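Local atomic coordinates of L-threonine dehydrogenase (Flavobacterium frigidimaris, PDB entry 2YY7), a protein that probably catalyses the NAD-dependent oxidation of the 3-hydroxyl of L-threonine, using an epimerase-like Rossmann-type fold that binds NAD. Residues 131-136 against 236-241; 115-120 against 149-154. All coordinates share one frame; numbering follows the deposited sequence.

Contact 1: 131-136 against 236-241; sequences TPQYTI and IHSSYN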
loop_
_atom_site.group_PDB
_atom_site.type_symbol
_atom_site.label_atom_id
_atom_site.label_comp_id
_atom_site.label_asym_id
_atom_site.label_seq_id
_atom_site.Cartn_x
_atom_site.Cartn_y
_atom_site.Cartn_z
ATOM N N THR A 131 -11.829 -4.158 15.598
ATOM C CA THR A 131 -11.519 -3.684 14.251
ATOM C C THR A 131 -12.122 -4.611 13.200
ATOM O O THR A 131 -11.886 -5.823 13.223
ATOM C CB THR A 131 -10.002 -3.621 14.033
ATOM O OG1 THR A 131 -9.409 -2.836 15.074
ATOM C CG2 THR A 131 -9.684 -2.988 12.678
ATOM N N PRO A 132 -12.908 -4.052 12.266
ATOM C CA PRO A 132 -13.559 -4.816 11.194
ATOM C C PRO A 132 -12.571 -5.342 10.148
ATOM O O PRO A 132 -11.449 -4.848 10.042
ATOM C CB PRO A 132 -14.527 -3.802 10.576
ATOM C CG PRO A 132 -14.731 -2.773 11.672
ATOM C CD PRO A 132 -13.348 -2.646 12.243
ATOM N N GLN A 133 -13.004 -6.337 9.377
ATOM C CA GLN A 133 -12.186 -6.914 8.314
ATOM C C GLN A 133 -11.930 -5.837 7.257
ATOM O O GLN A 133 -10.829 -5.727 6.715
ATOM C CB GLN A 133 -12.914 -8.098 7.668
ATOM C CG GLN A 133 -12.306 -8.557 6.337
ATOM C CD GLN A 133 -10.985 -9.281 6.505
ATOM O OE1 GLN A 133 -10.057 -9.092 5.716
ATOM N NE2 GLN A 133 -10.899 -10.134 7.522
ATOM N N TYR A 134 -12.964 -5.054 6.963
ATOM C CA TYR A 134 -12.868 -3.970 5.988
ATOM C C TYR A 134 -12.969 -2.668 6.775
ATOM O O TYR A 134 -14.018 -2.355 7.340
ATOM C CB TYR A 134 -14.015 -4.067 4.979
ATOM C CG TYR A 134 -14.046 -5.373 4.213
ATOM C CD1 TYR A 134 -13.182 -5.603 3.143
ATOM C CD2 TYR A 134 -14.933 -6.389 4.571
ATOM C CE1 TYR A 134 -13.204 -6.812 2.442
ATOM C CE2 TYR A 134 -14.963 -7.596 3.885
ATOM C CZ TYR A 134 -14.101 -7.803 2.824
ATOM O OH TYR A 134 -14.140 -9.000 2.150
ATOM N N THR A 135 -11.879 -1.910 6.811
ATOM C CA THR A 135 -11.860 -0.661 7.565
ATOM C C THR A 135 -10.762 0.269 7.062
ATOM O O THR A 135 -10.122 0.001 6.048
ATOM C CB THR A 135 -11.624 -0.960 9.072
ATOM O OG1 THR A 135 -11.627 0.260 9.819
ATOM C CG2 THR A 135 -10.279 -1.658 9.273
ATOM N N ILE A 136 -10.555 1.370 7.776
ATOM C CA ILE A 136 -9.523 2.338 7.428
ATOM C C ILE A 136 -8.156 1.726 7.736
ATOM O O ILE A 136 -7.977 1.106 8.783
ATOM C CB ILE A 136 -9.701 3.637 8.248
ATOM C CG1 ILE A 136 -11.008 4.321 7.842
ATOM C CG2 ILE A 136 -8.511 4.559 8.047
ATOM C CD1 ILE A 136 -11.385 5.505 8.716
ATOM N N ILE A 236 -11.799 -14.209 0.998
ATOM C CA ILE A 236 -11.038 -12.968 1.055
ATOM C C ILE A 236 -9.642 -13.292 0.527
ATOM O O ILE A 236 -8.970 -14.201 1.024
ATOM C CB ILE A 236 -10.966 -12.424 2.497
ATOM C CG1 ILE A 236 -12.390 -12.185 3.021
ATOM C CG2 ILE A 236 -10.164 -11.123 2.528
ATOM C CD1 ILE A 236 -12.459 -11.635 4.435
ATOM N N HIS A 237 -9.208 -12.545 -0.482
ATOM C CA HIS A 237 -7.922 -12.807 -1.103
ATOM C C HIS A 237 -6.810 -11.805 -0.804
ATOM O O HIS A 237 -5.736 -11.841 -1.413
ATOM C CB HIS A 237 -8.162 -12.992 -2.598
ATOM C CG HIS A 237 -9.226 -14.007 -2.888
ATOM N ND1 HIS A 237 -9.044 -15.355 -2.668
ATOM C CD2 HIS A 237 -10.514 -13.864 -3.284
ATOM C CE1 HIS A 237 -10.171 -15.999 -2.915
ATOM N NE2 HIS A 237 -11.080 -15.117 -3.288
ATOM N N SER A 238 -7.081 -10.920 0.151
ATOM C CA SER A 238 -6.106 -9.946 0.614
ATOM C C SER A 238 -5.520 -10.668 1.829
ATOM O O SER A 238 -4.510 -11.362 1.717
ATOM C CB SER A 238 -6.806 -8.642 1.021
ATOM O OG SER A 238 -7.933 -8.893 1.848
ATOM N N SER A 239 -6.172 -10.524 2.981
ATOM C CA SER A 239 -5.742 -11.211 4.200
ATOM C C SER A 239 -6.881 -11.180 5.215
ATOM O O SER A 239 -7.614 -10.192 5.309
ATOM C CB SER A 239 -4.494 -10.559 4.798
ATOM O OG SER A 239 -3.946 -11.370 5.833
ATOM N N TYR A 240 -7.022 -12.269 5.965
ATOM C CA TYR A 240 -8.074 -12.395 6.970
ATOM C C TYR A 240 -7.711 -11.827 8.330
ATOM O O TYR A 240 -6.594 -12.023 8.815
ATOM C CB TYR A 240 -8.426 -13.874 7.182
ATOM C CG TYR A 240 -9.403 -14.463 6.196
ATOM C CD1 TYR A 240 -10.778 -14.381 6.419
ATOM C CD2 TYR A 240 -8.958 -15.124 5.055
ATOM C CE1 TYR A 240 -11.689 -14.951 5.526
ATOM C CE2 TYR A 240 -9.858 -15.696 4.157
ATOM C CZ TYR A 240 -11.219 -15.606 4.402
ATOM O OH TYR A 240 -12.108 -16.181 3.527
ATOM N N ASN A 241 -8.650 -11.113 8.942
ATOM C CA ASN A 241 -8.437 -10.618 10.291
ATOM C C ASN A 241 -8.399 -11.938 11.072
ATOM O O ASN A 241 -9.073 -12.898 10.694
ATOM C CB ASN A 241 -9.629 -9.772 10.761
ATOM C CG ASN A 241 -9.374 -8.272 10.653
ATOM O OD1 ASN A 241 -8.340 -7.835 10.150
ATOM N ND2 ASN A 241 -10.326 -7.481 11.127
#
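The loop that follows strand 112-118 and leads to helix 142-161 here packs against the turn that feeds the short strand 240-241. Gln-133 carries the contact: with CG anti to its backbone N (chi1 166°) and the chain bent at chi2 (73°), its side chain swings across to the turn. There its amide group lies beside the backbone between the carbonyl of Ser-239 and the N of Asn-241. On the apolar side Gln-133 CD meets Ile-236 CD1 tip to tip at 3.5 Å. Tyr-134 also meets Ile-236 tip to tip: its OH sits 3.7 Å from Ile-236 CG1, while CG of its neighbour Gln-133 covers one ring face 3.7 Å above the plane, offset toward the rim. Strand 240-241 runs parallel to strand 164-174 of the Rossmann-type sheet, so the contact lays loop 131-136 beside that part of the sheet. Asn-241 slides past Gln-133 in the opposite direction, its ND2 3.1 Å from Pro-132 O. Both ends of the Asn-241 amide are hydrogen-bonded elsewhere, ND2 to Asp-284 O and OD1 to Arg-169 NH1, which also binds Gln-133 O. Within the turn, Ile-236 N donates to Tyr-240 OH over 3.2 Å (149° at the hydrogen), and Ile-236 CB lies over one face of that ring. Tyr-240 OH also bonds Asp-291, whereas the buried Ser-238 OG finds no partner in the model.

Contact 2: 115-120 against 149-154; sequences WPSSIA and AGERWC. With NAD (nicotinamide-adenine-dinucleotide), chain E.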
loop_
_atom_site.group_PDB
_atom_site.type_symbol
_atom_site.label_atom_id
_atom_site.label_comp_id
_atom_site.label_asym_id
_atom_site.label_seq_id
_atom_site.Cartn_x
_atom_site.Cartn_y
_atom_site.Cartn_z
ATOM N N TRP A 115 1.048 -16.582 2.920
ATOM C CA TRP A 115 1.874 -15.422 3.206
ATOM C C TRP A 115 1.149 -14.672 4.314
ATOM O O TRP A 115 0.008 -14.256 4.144
ATOM C CB TRP A 115 2.010 -14.534 1.973
ATOM C CG TRP A 115 2.689 -13.235 2.285
ATOM C CD1 TRP A 115 4.023 -13.031 2.501
ATOM C CD2 TRP A 115 2.049 -11.976 2.505
ATOM N NE1 TRP A 115 4.252 -11.722 2.846
ATOM C CE2 TRP A 115 3.056 -11.052 2.856
ATOM C CE3 TRP A 115 0.718 -11.540 2.446
ATOM C CZ2 TRP A 115 2.774 -9.712 3.145
ATOM C CZ3 TRP A 115 0.437 -10.205 2.735
ATOM C CH2 TRP A 115 1.462 -9.309 3.078
ATOM N N PRO A 116 1.799 -14.499 5.470
ATOM C CA PRO A 116 1.128 -13.794 6.557
ATOM C C PRO A 116 1.274 -12.282 6.532
ATOM O O PRO A 116 2.337 -11.744 6.203
ATOM C CB PRO A 116 1.774 -14.398 7.787
ATOM C CG PRO A 116 3.224 -14.507 7.339
ATOM C CD PRO A 116 3.089 -15.061 5.921
ATOM N N SER A 117 0.180 -11.608 6.865
ATOM C CA SER A 117 0.172 -10.159 6.959
ATOM C C SER A 117 0.293 -9.939 8.459
ATOM O O SER A 117 0.752 -10.832 9.182
ATOM C CB SER A 117 -1.150 -9.584 6.449
ATOM O OG SER A 117 -1.153 -8.166 6.533
ATOM N N SER A 118 -0.130 -8.773 8.930
ATOM C CA SER A 118 -0.053 -8.465 10.351
ATOM C C SER A 118 -1.047 -7.383 10.760
ATOM O O SER A 118 -1.536 -6.624 9.922
ATOM C CB SER A 118 1.369 -8.005 10.699
ATOM O OG SER A 118 1.422 -7.447 11.994
ATOM N N ILE A 119 -1.343 -7.316 12.052
ATOM C CA ILE A 119 -2.245 -6.291 12.561
ATOM C C ILE A 119 -1.567 -4.939 12.336
ATOM O O ILE A 119 -2.171 -3.886 12.533
ATOM C CB ILE A 119 -2.510 -6.460 14.070
ATOM C CG1 ILE A 119 -1.176 -6.598 14.818
ATOM C CG2 ILE A 119 -3.422 -7.660 14.304
ATOM C CD1 ILE A 119 -1.304 -6.531 16.335
ATOM N N ALA A 120 -0.299 -4.980 11.925
ATOM C CA ALA A 120 0.466 -3.764 11.666
ATOM C C ALA A 120 -0.042 -3.026 10.427
ATOM O O ALA A 120 0.386 -1.901 10.157
ATOM C CB ALA A 120 1.946 -4.097 11.502
ATOM N N ALA A 149 0.725 -3.291 1.185
ATOM C CA ALA A 149 1.000 -3.428 -0.246
ATOM C C ALA A 149 1.029 -4.915 -0.599
ATOM O O ALA A 149 0.608 -5.319 -1.691
ATOM C CB ALA A 149 2.336 -2.777 -0.590
ATOM N N GLY A 150 1.532 -5.724 0.330
ATOM C CA GLY A 150 1.589 -7.157 0.110
ATOM C C GLY A 150 0.187 -7.701 -0.083
ATOM O O GLY A 150 -0.056 -8.465 -1.009
ATOM N N GLU A 151 -0.732 -7.316 0.803
ATOM C CA GLU A 151 -2.126 -7.753 0.715
ATOM C C GLU A 151 -2.736 -7.357 -0.625
ATOM O O GLU A 151 -3.395 -8.169 -1.277
ATOM C CB GLU A 151 -2.969 -7.131 1.838
ATOM C CG GLU A 151 -2.633 -7.621 3.235
ATOM C CD GLU A 151 -3.649 -7.164 4.272
ATOM O OE1 GLU A 151 -3.405 -7.371 5.478
ATOM O OE2 GLU A 151 -4.694 -6.598 3.879
ATOM N N ARG A 152 -2.530 -6.103 -1.022
ATOM C CA ARG A 152 -3.065 -5.608 -2.288
ATOM C C ARG A 152 -2.563 -6.458 -3.457
ATOM O O ARG A 152 -3.333 -6.808 -4.358
ATOM C CB ARG A 152 -2.659 -4.146 -2.507
ATOM C CG ARG A 152 -3.198 -3.140 -1.476
ATOM C CD ARG A 152 -4.712 -2.929 -1.585
ATOM N NE ARG A 152 -5.462 -3.932 -0.834
ATOM C CZ ARG A 152 -6.388 -4.730 -1.353
ATOM N NH1 ARG A 152 -6.687 -4.647 -2.642
ATOM N NH2 ARG A 152 -7.014 -5.611 -0.580
ATOM N N TRP A 153 -1.274 -6.791 -3.448
ATOM C CA TRP A 153 -0.704 -7.595 -4.521
ATOM C C TRP A 153 -1.179 -9.048 -4.492
ATOM O O TRP A 153 -1.370 -9.656 -5.545
ATOM C CB TRP A 153 0.828 -7.522 -4.493
ATOM C CG TRP A 153 1.359 -6.282 -5.161
ATOM C CD1 TRP A 153 2.002 -5.228 -4.563
ATOM C CD2 TRP A 153 1.282 -5.963 -6.558
ATOM N NE1 TRP A 153 2.331 -4.275 -5.507
ATOM C CE2 TRP A 153 1.900 -4.700 -6.736
ATOM C CE3 TRP A 153 0.752 -6.622 -7.676
ATOM C CZ2 TRP A 153 2.003 -4.085 -7.992
ATOM C CZ3 TRP A 153 0.854 -6.009 -8.927
ATOM C CH2 TRP A 153 1.476 -4.751 -9.071
ATOM N N CYS A 154 -1.376 -9.610 -3.301
ATOM C CA CYS A 154 -1.868 -10.986 -3.211
ATOM C C CYS A 154 -3.244 -11.062 -3.862
ATOM O O CYS A 154 -3.536 -11.982 -4.632
ATOM C CB CYS A 154 -1.983 -11.439 -1.753
ATOM S SG CYS A 154 -0.410 -11.824 -0.977
HETATM P PA NAD E . 11.337 -14.101 12.681
HETATM O O1A NAD E . 11.375 -14.774 14.010
HETATM O O2A NAD E . 12.070 -12.811 12.596
HETATM O O5B NAD E . 11.736 -15.109 11.527
HETATM C C5B NAD E . 12.129 -14.656 10.263
HETATM C C4B NAD E . 13.025 -15.688 9.623
HETATM O O4B NAD E . 13.253 -15.283 8.272
HETATM C C3B NAD E . 14.393 -15.792 10.339
HETATM O O3B NAD E . 14.701 -17.152 10.695
HETATM C C2B NAD E . 15.361 -15.167 9.327
HETATM O O2B NAD E . 16.658 -15.735 9.393
HETATM C C1B NAD E . 14.642 -15.451 8.000
HETATM N N9A NAD E . 15.113 -14.593 6.903
HETATM C C8A NAD E . 15.377 -13.226 6.977
HETATM N N7A NAD E . 15.808 -12.821 5.774
HETATM C C5A NAD E . 15.795 -13.896 4.955
HETATM C C6A NAD E . 16.175 -14.043 3.630
HETATM N N6A NAD E . 16.708 -13.036 2.972
HETATM N N1A NAD E . 16.089 -15.278 3.044
HETATM C C2A NAD E . 15.625 -16.376 3.753
HETATM N N3A NAD E . 15.269 -16.258 5.082
HETATM C C4A NAD E . 15.370 -15.015 5.658
HETATM O O3 NAD E . 9.818 -13.728 12.324
HETATM P PN NAD E . 8.448 -14.512 12.703
HETATM O O1N NAD E . 8.576 -15.997 12.529
HETATM O O2N NAD E . 7.960 -13.886 13.962
HETATM O O5D NAD E . 7.461 -13.969 11.534
HETATM C C5D NAD E . 7.286 -14.709 10.317
HETATM C C4D NAD E . 6.218 -13.988 9.450
HETATM O O4D NAD E . 5.042 -13.776 10.210
HETATM C C3D NAD E . 6.643 -12.591 8.987
HETATM O O3D NAD E . 6.077 -12.348 7.702
HETATM C C2D NAD E . 5.958 -11.669 9.966
HETATM O O2D NAD E . 5.862 -10.389 9.387
HETATM C C1D NAD E . 4.633 -12.391 10.214
HETATM N N1N NAD E . 4.047 -11.952 11.502
HETATM C C2N NAD E . 4.651 -12.313 12.690
HETATM C C3N NAD E . 4.094 -11.896 13.894
HETATM C C7N NAD E . 4.659 -12.370 15.205
HETATM O O7N NAD E . 4.068 -11.827 16.334
HETATM N N7N NAD E . 5.699 -13.220 15.278
HETATM C C4N NAD E . 2.938 -11.092 13.899
HETATM C C5N NAD E . 2.323 -10.757 12.689
HETATM C C6N NAD E . 2.888 -11.168 11.497
#
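NAD touches the end of strand 112-118 through three consecutive residues. Ser-117 O lies 3.2 Å from C6N of the nicotinamide. Ser-118 OG approaches C5N of the same ring, and Pro-116 CG the ribose O4D. Ser-118 OG also accepts from Ala-120 N, an ST turn at the start of the 3-10 segment. While its carbonyl meets the cofactor, Ser-117 sends its side chain toward the helix: with OG anti to the backbone N (chi1 -180°), it donates to Glu-151 OE1 over 2.6 Å, on the lone pair anti to the other carboxylate oxygen. Glu-151 reaches it with a chain extended beyond CG, and its OE2 forms a salt bridge to Arg-169 NH2, which probably keeps the buried carboxylate ionised. Behind this pair stands Trp-115, CG likewise anti to the backbone N (chi1 172°). Gly-150 has no side chain, so the outer atoms of the indole come close to the helix backbone, CH2 3.7 Å from Gly-150 CA. One turn on, Cys-154 SG makes an oblique sulfur-aromatic contact, 3.6 Å from Trp-115 CE3. The same helix carries Tyr-143 and Lys-147, spaced as in the YxxxK motif of short-chain dehydrogenases; Tyr-143 OH bonds NAD and Lys-147 NZ bonds Pro-116 O. Strand 112-118, paired in parallel with strand 164-174, packs against helix 142-161, while Leu-98 of helix 87-106 touches both Trp-115 and Cys-154.

In the fold
Both contacts are buried, but contact 2 lies deeper, its centre about 11 Å from the centre of the chain against about 16 Å for contact 1, and the two centres are about 10 Å apart. Strand 164-174 serves both: one arginine, Arg-169, turns NH1 to contact 1 and NH2 to contact 2. They meet directly where Ser-239 OG packs 3.4 Å from Ser-117 CB. Contact 1 joins loop to turn through an amide and apolar tips, with its polar groups held largely by residues beyond it; contact 2 joins strand to helix through a serine-to-carboxylate hydrogen bond and an indole, and touches NAD itself. Each also reaches the second subunit.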